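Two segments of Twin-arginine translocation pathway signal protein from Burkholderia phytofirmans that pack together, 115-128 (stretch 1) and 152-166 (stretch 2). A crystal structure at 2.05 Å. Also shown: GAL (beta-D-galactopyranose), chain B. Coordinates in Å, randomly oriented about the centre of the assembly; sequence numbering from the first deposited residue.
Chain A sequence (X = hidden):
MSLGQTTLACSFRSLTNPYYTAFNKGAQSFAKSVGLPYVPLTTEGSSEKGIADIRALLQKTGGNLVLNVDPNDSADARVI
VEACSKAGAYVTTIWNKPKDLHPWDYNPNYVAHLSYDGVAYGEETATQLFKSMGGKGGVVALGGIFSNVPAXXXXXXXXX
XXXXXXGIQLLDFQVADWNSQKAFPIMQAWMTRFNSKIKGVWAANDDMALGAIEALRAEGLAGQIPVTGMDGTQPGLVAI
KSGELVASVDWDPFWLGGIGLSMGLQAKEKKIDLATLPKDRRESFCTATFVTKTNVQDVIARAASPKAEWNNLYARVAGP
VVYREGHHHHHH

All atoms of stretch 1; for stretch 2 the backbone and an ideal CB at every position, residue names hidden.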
# COMPACT_ATOMS: atom_id res chain seq x y z
N SER A 115 -5.99 2.14 -6.15
CA SER A 115 -6.12 1.34 -4.95
C SER A 115 -6.34 -0.11 -5.31
O SER A 115 -6.37 -0.48 -6.48
CB SER A 115 -7.28 1.86 -4.11
OG SER A 115 -7.31 1.23 -2.84
N TYR A 116 -6.48 -0.94 -4.28
CA TYR A 116 -6.73 -2.35 -4.47
C TYR A 116 -7.84 -2.71 -3.51
O TYR A 116 -8.06 -2.00 -2.52
CB TYR A 116 -5.48 -3.17 -4.14
CG TYR A 116 -4.33 -2.94 -5.07
CD1 TYR A 116 -3.97 -3.89 -6.00
CD2 TYR A 116 -3.57 -1.77 -4.99
CE1 TYR A 116 -2.86 -3.71 -6.83
CE2 TYR A 116 -2.46 -1.57 -5.81
CZ TYR A 116 -2.12 -2.55 -6.73
OH TYR A 116 -1.01 -2.38 -7.54
N ASP A 117 -8.52 -3.81 -3.80
CA ASP A 117 -9.62 -4.30 -2.99
C ASP A 117 -9.09 -4.94 -1.70
O ASP A 117 -8.85 -6.16 -1.66
CB ASP A 117 -10.42 -5.33 -3.80
CG ASP A 117 -11.62 -5.85 -3.06
OD1 ASP A 117 -11.70 -5.68 -1.82
OD2 ASP A 117 -12.50 -6.44 -3.73
N GLY A 118 -8.94 -4.14 -0.65
CA GLY A 118 -8.42 -4.66 0.60
C GLY A 118 -9.30 -5.68 1.30
O GLY A 118 -8.81 -6.51 2.07
N VAL A 119 -10.61 -5.63 1.04
CA VAL A 119 -11.53 -6.57 1.66
C VAL A 119 -11.31 -7.95 1.06
O VAL A 119 -11.30 -8.96 1.78
CB VAL A 119 -13.01 -6.17 1.43
CG1 VAL A 119 -13.93 -7.10 2.22
CG2 VAL A 119 -13.22 -4.72 1.85
N ALA A 120 -11.14 -8.00 -0.25
CA ALA A 120 -10.93 -9.27 -0.94
C ALA A 120 -9.59 -9.90 -0.57
O ALA A 120 -9.53 -11.04 -0.11
CB ALA A 120 -11.02 -9.06 -2.44
N TYR A 121 -8.51 -9.15 -0.76
CA TYR A 121 -7.18 -9.65 -0.45
C TYR A 121 -6.97 -9.94 1.02
O TYR A 121 -6.26 -10.88 1.37
CB TYR A 121 -6.13 -8.67 -0.96
CG TYR A 121 -6.08 -8.61 -2.46
CD1 TYR A 121 -5.67 -9.71 -3.21
CD2 TYR A 121 -6.49 -7.47 -3.14
CE1 TYR A 121 -5.66 -9.67 -4.61
CE2 TYR A 121 -6.49 -7.42 -4.53
CZ TYR A 121 -6.07 -8.52 -5.26
OH TYR A 121 -6.07 -8.45 -6.64
N GLY A 122 -7.58 -9.14 1.89
CA GLY A 122 -7.45 -9.38 3.32
C GLY A 122 -8.08 -10.71 3.66
O GLY A 122 -7.57 -11.48 4.48
N GLU A 123 -9.21 -10.98 3.03
CA GLU A 123 -9.92 -12.23 3.24
C GLU A 123 -9.11 -13.35 2.61
O GLU A 123 -9.15 -14.48 3.06
CB GLU A 123 -11.32 -12.16 2.61
CG GLU A 123 -11.99 -13.52 2.45
CD GLU A 123 -13.50 -13.41 2.33
OE1 GLU A 123 -13.99 -12.54 1.57
OE2 GLU A 123 -14.20 -14.22 2.98
N GLU A 124 -8.35 -13.02 1.57
CA GLU A 124 -7.54 -14.02 0.89
C GLU A 124 -6.39 -14.52 1.75
O GLU A 124 -6.20 -15.73 1.89
CB GLU A 124 -6.96 -13.45 -0.42
CG GLU A 124 -7.53 -14.10 -1.66
CD GLU A 124 -6.49 -14.27 -2.77
OE1 GLU A 124 -5.89 -13.27 -3.19
OE2 GLU A 124 -6.29 -15.41 -3.22
N THR A 125 -5.62 -13.59 2.33
CA THR A 125 -4.49 -13.96 3.18
C THR A 125 -4.98 -14.63 4.47
O THR A 125 -4.34 -15.54 4.99
CB THR A 125 -3.62 -12.73 3.53
OG1 THR A 125 -4.34 -11.84 4.40
CG2 THR A 125 -3.22 -11.98 2.27
N ALA A 126 -6.12 -14.17 4.97
CA ALA A 126 -6.70 -14.72 6.18
C ALA A 126 -7.19 -16.14 5.93
O ALA A 126 -7.08 -17.01 6.80
CB ALA A 126 -7.86 -13.85 6.64
N THR A 127 -7.76 -16.37 4.75
CA THR A 127 -8.26 -17.70 4.42
C THR A 127 -7.10 -18.68 4.31
O THR A 127 -7.20 -19.81 4.78
CB THR A 127 -9.05 -17.69 3.10
OG1 THR A 127 -10.28 -16.99 3.30
CG2 THR A 127 -9.34 -19.10 2.63
N GLN A 128 -6.01 -18.24 3.70
CA GLN A 128 -4.84 -19.10 3.55
C GLN A 128 -4.25 -19.41 4.92
O GLN A 128 -3.82 -20.53 5.16
CB GLN A 128 -3.78 -18.40 2.69
CG GLN A 128 -2.47 -19.18 2.60
CD GLN A 128 -2.63 -20.52 1.89
OE1 GLN A 128 -2.81 -20.58 0.67
NE2 GLN A 128 -2.58 -21.61 2.67
N UNK A 152 -8.66 -0.37 7.02
CA UNK A 152 -10.07 -0.63 7.27
C UNK A 152 -10.58 -1.78 6.39
O UNK A 152 -11.29 -2.67 6.87
CB UNK A 152 -10.89 0.64 7.02
N UNK A 153 -10.21 -1.76 5.12
CA UNK A 153 -10.66 -2.79 4.20
C UNK A 153 -10.04 -4.16 4.48
O UNK A 153 -10.75 -5.15 4.52
CB UNK A 153 -10.34 -2.37 2.76
N UNK A 154 -8.72 -4.21 4.67
CA UNK A 154 -8.04 -5.48 4.95
C UNK A 154 -8.58 -6.12 6.24
O UNK A 154 -8.78 -7.33 6.32
CB UNK A 154 -6.53 -5.26 5.06
N UNK A 155 -8.82 -5.28 7.24
CA UNK A 155 -9.36 -5.74 8.51
C UNK A 155 -10.76 -6.28 8.25
O UNK A 155 -11.20 -7.24 8.89
CB UNK A 155 -9.38 -4.62 9.55
N UNK A 156 -11.46 -5.66 7.30
CA UNK A 156 -12.80 -6.09 6.96
C UNK A 156 -12.68 -7.45 6.28
O UNK A 156 -13.53 -8.33 6.46
CB UNK A 156 -13.51 -5.07 6.07
N UNK A 157 -11.61 -7.62 5.50
CA UNK A 157 -11.38 -8.88 4.83
C UNK A 157 -11.11 -9.97 5.85
O UNK A 157 -11.54 -11.11 5.68
CB UNK A 157 -10.22 -8.76 3.84
N UNK A 158 -10.38 -9.62 6.92
CA UNK A 158 -10.04 -10.57 7.98
C UNK A 158 -11.32 -11.02 8.67
O UNK A 158 -11.62 -12.22 8.73
CB UNK A 158 -9.07 -9.95 8.99
N UNK A 159 -12.09 -10.06 9.16
CA UNK A 159 -13.35 -10.36 9.85
C UNK A 159 -14.29 -11.24 9.04
O UNK A 159 -15.13 -11.95 9.62
CB UNK A 159 -14.07 -9.06 10.21
N UNK A 160 -14.18 -11.19 7.72
CA UNK A 160 -15.03 -12.00 6.85
C UNK A 160 -14.52 -13.44 6.76
O UNK A 160 -15.31 -14.39 6.65
CB UNK A 160 -15.10 -11.38 5.45
N UNK A 161 -13.20 -13.60 6.79
CA UNK A 161 -12.62 -14.92 6.72
C UNK A 161 -12.97 -15.65 8.02
O UNK A 161 -13.20 -16.85 8.04
CB UNK A 161 -11.11 -14.85 6.50
N UNK A 162 -13.02 -14.89 9.11
CA UNK A 162 -13.36 -15.43 10.42
C UNK A 162 -14.79 -15.96 10.42
O UNK A 162 -15.06 -17.05 10.93
CB UNK A 162 -13.19 -14.36 11.50
N UNK A 163 -15.71 -15.19 9.83
CA UNK A 163 -17.10 -15.59 9.77
C UNK A 163 -17.26 -16.90 9.01
O UNK A 163 -18.20 -17.66 9.24
CB UNK A 163 -17.94 -14.49 9.12
N UNK A 164 -16.32 -17.18 8.11
CA UNK A 164 -16.39 -18.39 7.31
C UNK A 164 -15.57 -19.53 7.92
O UNK A 164 -15.50 -20.63 7.36
CB UNK A 164 -15.91 -18.10 5.89
N UNK A 165 -14.96 -19.26 9.07
CA UNK A 165 -14.16 -20.25 9.79
C UNK A 165 -14.52 -20.10 11.25
O UNK A 165 -13.77 -19.47 12.01
CB UNK A 165 -12.66 -20.07 9.56
N UNK A 166 -15.67 -20.65 11.67
CA UNK A 166 -16.05 -20.52 13.08
C UNK A 166 -15.13 -21.27 14.02
O UNK A 166 -15.18 -21.09 15.24
CB UNK A 166 -17.48 -21.02 13.28
C1 GAL B . 1.90 1.32 4.05
C2 GAL B . 1.48 -0.14 3.82
C3 GAL B . 0.66 -0.22 2.51
C4 GAL B . -0.57 0.69 2.65
C5 GAL B . -0.05 2.13 2.91
C6 GAL B . -1.23 3.06 3.06
O1 GAL B . 2.65 1.40 5.28
O2 GAL B . 2.63 -0.97 3.70
O3 GAL B . 0.22 -1.56 2.28
O4 GAL B . -1.35 0.25 3.76
O5 GAL B . 0.73 2.18 4.16
O6 GAL B . -0.74 4.36 3.29

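Two helices cross here at 47°, their axes approaching to 6.4 Å, a distance that leaves little room for side chains at the crossing point. Stretch 1 lines its near side with Gly118, Gly122 and Ala126, spaced four apart, and the positions of stretch 2 must answer that smooth strip.

Position 152 finds nothing of stretch 1 within 5.5 Å of its ideal CB, so almost any helix-tolerant residue would serve; it is Ile152, whose end leads away.

At 153 the CA-to-CB bond points toward stretch 1, with the ideal CB 3.7 Å from both Gly118 CA and Val119 N. The start of the other helix lies within reach, and its first amides are possible donors, which favours an acceptor: Glu, Gln or perhaps Asp. The residue is Glu153. Its OE1 takes a weak hydrogen bond from Gly118 N at 3.4 Å, and a water joins it to the Tyr116 carbonyl, donating to Glu153 OE1 at 2.4 Å and to Tyr116 O at 2.8 Å.

Position 154 points away overall, yet its ideal CB sits 4.0 Å from Gly118 O. The backbone is close, but a side chain can leave freely, and the galactose beyond invites a long polar one, Arg or Lys. Arg154 extends to the sugar, its NH1 and NH2 donating to GAL O3 at 2.9 and 3.0 Å, while its CA makes a CA-H...O contact with Gly118 O at 3.2 Å.

Position 155 points away and could be many things; it is Lys155. Position 156 lies sideways, its ideal CB 4.2 Å from Val119 CG2, where a small apolar residue fits well. Ala156 supplies just that methyl contact.

At 157 the geometry is strict. An ideal CB would lie 2.3 Å from Val119 O and 2.6 Å from Glu123 N, both clashes, so in this backbone only glycine fits. Gly157 brings its CA to 3.1 Å from Val119 O, and its own O accepts a CA-H...O contact from Glu123 CA, also at 3.1 Å.

Position 158 points away, but a flexible apolar chain could curl back to Ala126; Leu, Ile or Met would be reasonable. Leu158 places CD1 3.8 Å from Ala126 CB. Position 159 points away into space where stretch 1 sets no limit, so many residues would do; it is Asp159.

Position 160 points toward stretch 1 beside the Glu123 carboxylate, its ideal CB 3.9 Å from OE2. Ala, Ser or a basic residue could be considered; Ala160 keeps its CB 3.9 Å from Glu123 OE2, a packing contact. At 161 the ideal CB is only 3.4 Å from Ala126 CB, so Ala or Gly is favoured. Ala161 makes that tight methyl contact and lies 4.0 Å from Thr127 OG1 through its CB.

Stretch 1 leaves 162 and 163 unconstrained; they are Leu162 and Lys163. At 164, 5.1 Å from Glu123 OE2 at the ideal CB, a polar or basic chain would suit; Lys164 leads its end away. From 165 a large side chain could still reach Thr127, and Phe165 does, with CZ 4.2 Å from Thr127 CG2. Position 166, out of reach, admits many residues and is Pro166.

Stretch 2 (152-166) IERKAGLDAALKKFP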
# COMPACT_ATOMS: atom_id res chain seq x y z
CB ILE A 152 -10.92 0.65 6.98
CG1 ILE A 152 -10.58 1.73 7.99
CG2 ILE A 152 -12.39 0.34 7.00
CD1 ILE A 152 -11.24 3.08 7.68
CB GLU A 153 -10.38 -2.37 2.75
CG GLU A 153 -10.93 -1.00 2.41
CD GLU A 153 -10.95 -0.72 0.91
OE1 GLU A 153 -9.97 -1.07 0.22
OE2 GLU A 153 -11.94 -0.13 0.44
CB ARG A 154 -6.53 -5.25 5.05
CG ARG A 154 -5.93 -4.70 3.76
CD ARG A 154 -4.48 -4.24 3.90
NE ARG A 154 -4.05 -3.52 2.70
CZ ARG A 154 -2.84 -3.00 2.52
NH1 ARG A 154 -1.90 -3.09 3.46
NH2 ARG A 154 -2.57 -2.36 1.38
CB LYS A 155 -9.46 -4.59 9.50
CG LYS A 155 -10.06 -5.01 10.83
CD LYS A 155 -10.27 -3.81 11.72
CE LYS A 155 -10.78 -4.24 13.09
NZ LYS A 155 -11.19 -3.07 13.90
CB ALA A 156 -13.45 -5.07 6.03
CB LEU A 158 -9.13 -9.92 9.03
CG LEU A 158 -8.85 -10.71 10.32
CD1 LEU A 158 -8.18 -12.05 9.98
CD2 LEU A 158 -7.95 -9.90 11.25
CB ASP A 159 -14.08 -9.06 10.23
CG ASP A 159 -13.30 -8.20 11.20
OD1 ASP A 159 -12.45 -8.74 11.94
OD2 ASP A 159 -13.56 -6.97 11.25
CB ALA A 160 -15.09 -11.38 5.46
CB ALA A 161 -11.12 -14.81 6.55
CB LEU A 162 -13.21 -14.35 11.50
CG LEU A 162 -11.78 -13.90 11.85
CD1 LEU A 162 -11.82 -12.63 12.68
CD2 LEU A 162 -11.09 -15.00 12.62
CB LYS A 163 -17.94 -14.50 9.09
CG LYS A 163 -19.44 -14.75 9.12
CD LYS A 163 -20.09 -14.55 7.75
CE LYS A 163 -19.67 -15.65 6.78
NZ LYS A 163 -20.34 -15.56 5.43
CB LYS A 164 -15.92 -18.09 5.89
CG LYS A 164 -16.37 -19.12 4.87
CD LYS A 164 -17.91 -19.18 4.79
CE LYS A 164 -18.36 -20.31 3.85
NZ LYS A 164 -19.81 -20.20 3.53
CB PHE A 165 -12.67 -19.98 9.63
CG PHE A 165 -12.11 -20.42 8.31
CD1 PHE A 165 -11.33 -21.57 8.22
CD2 PHE A 165 -12.34 -19.67 7.16
CE1 PHE A 165 -10.78 -21.97 7.01
CE2 PHE A 165 -11.80 -20.07 5.94
CZ PHE A 165 -11.02 -21.22 5.86
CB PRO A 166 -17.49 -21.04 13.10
CG PRO A 166 -17.54 -21.99 11.94
CD PRO A 166 -16.76 -21.25 10.88
O HOH W 1 -7.55 -1.00 0.04
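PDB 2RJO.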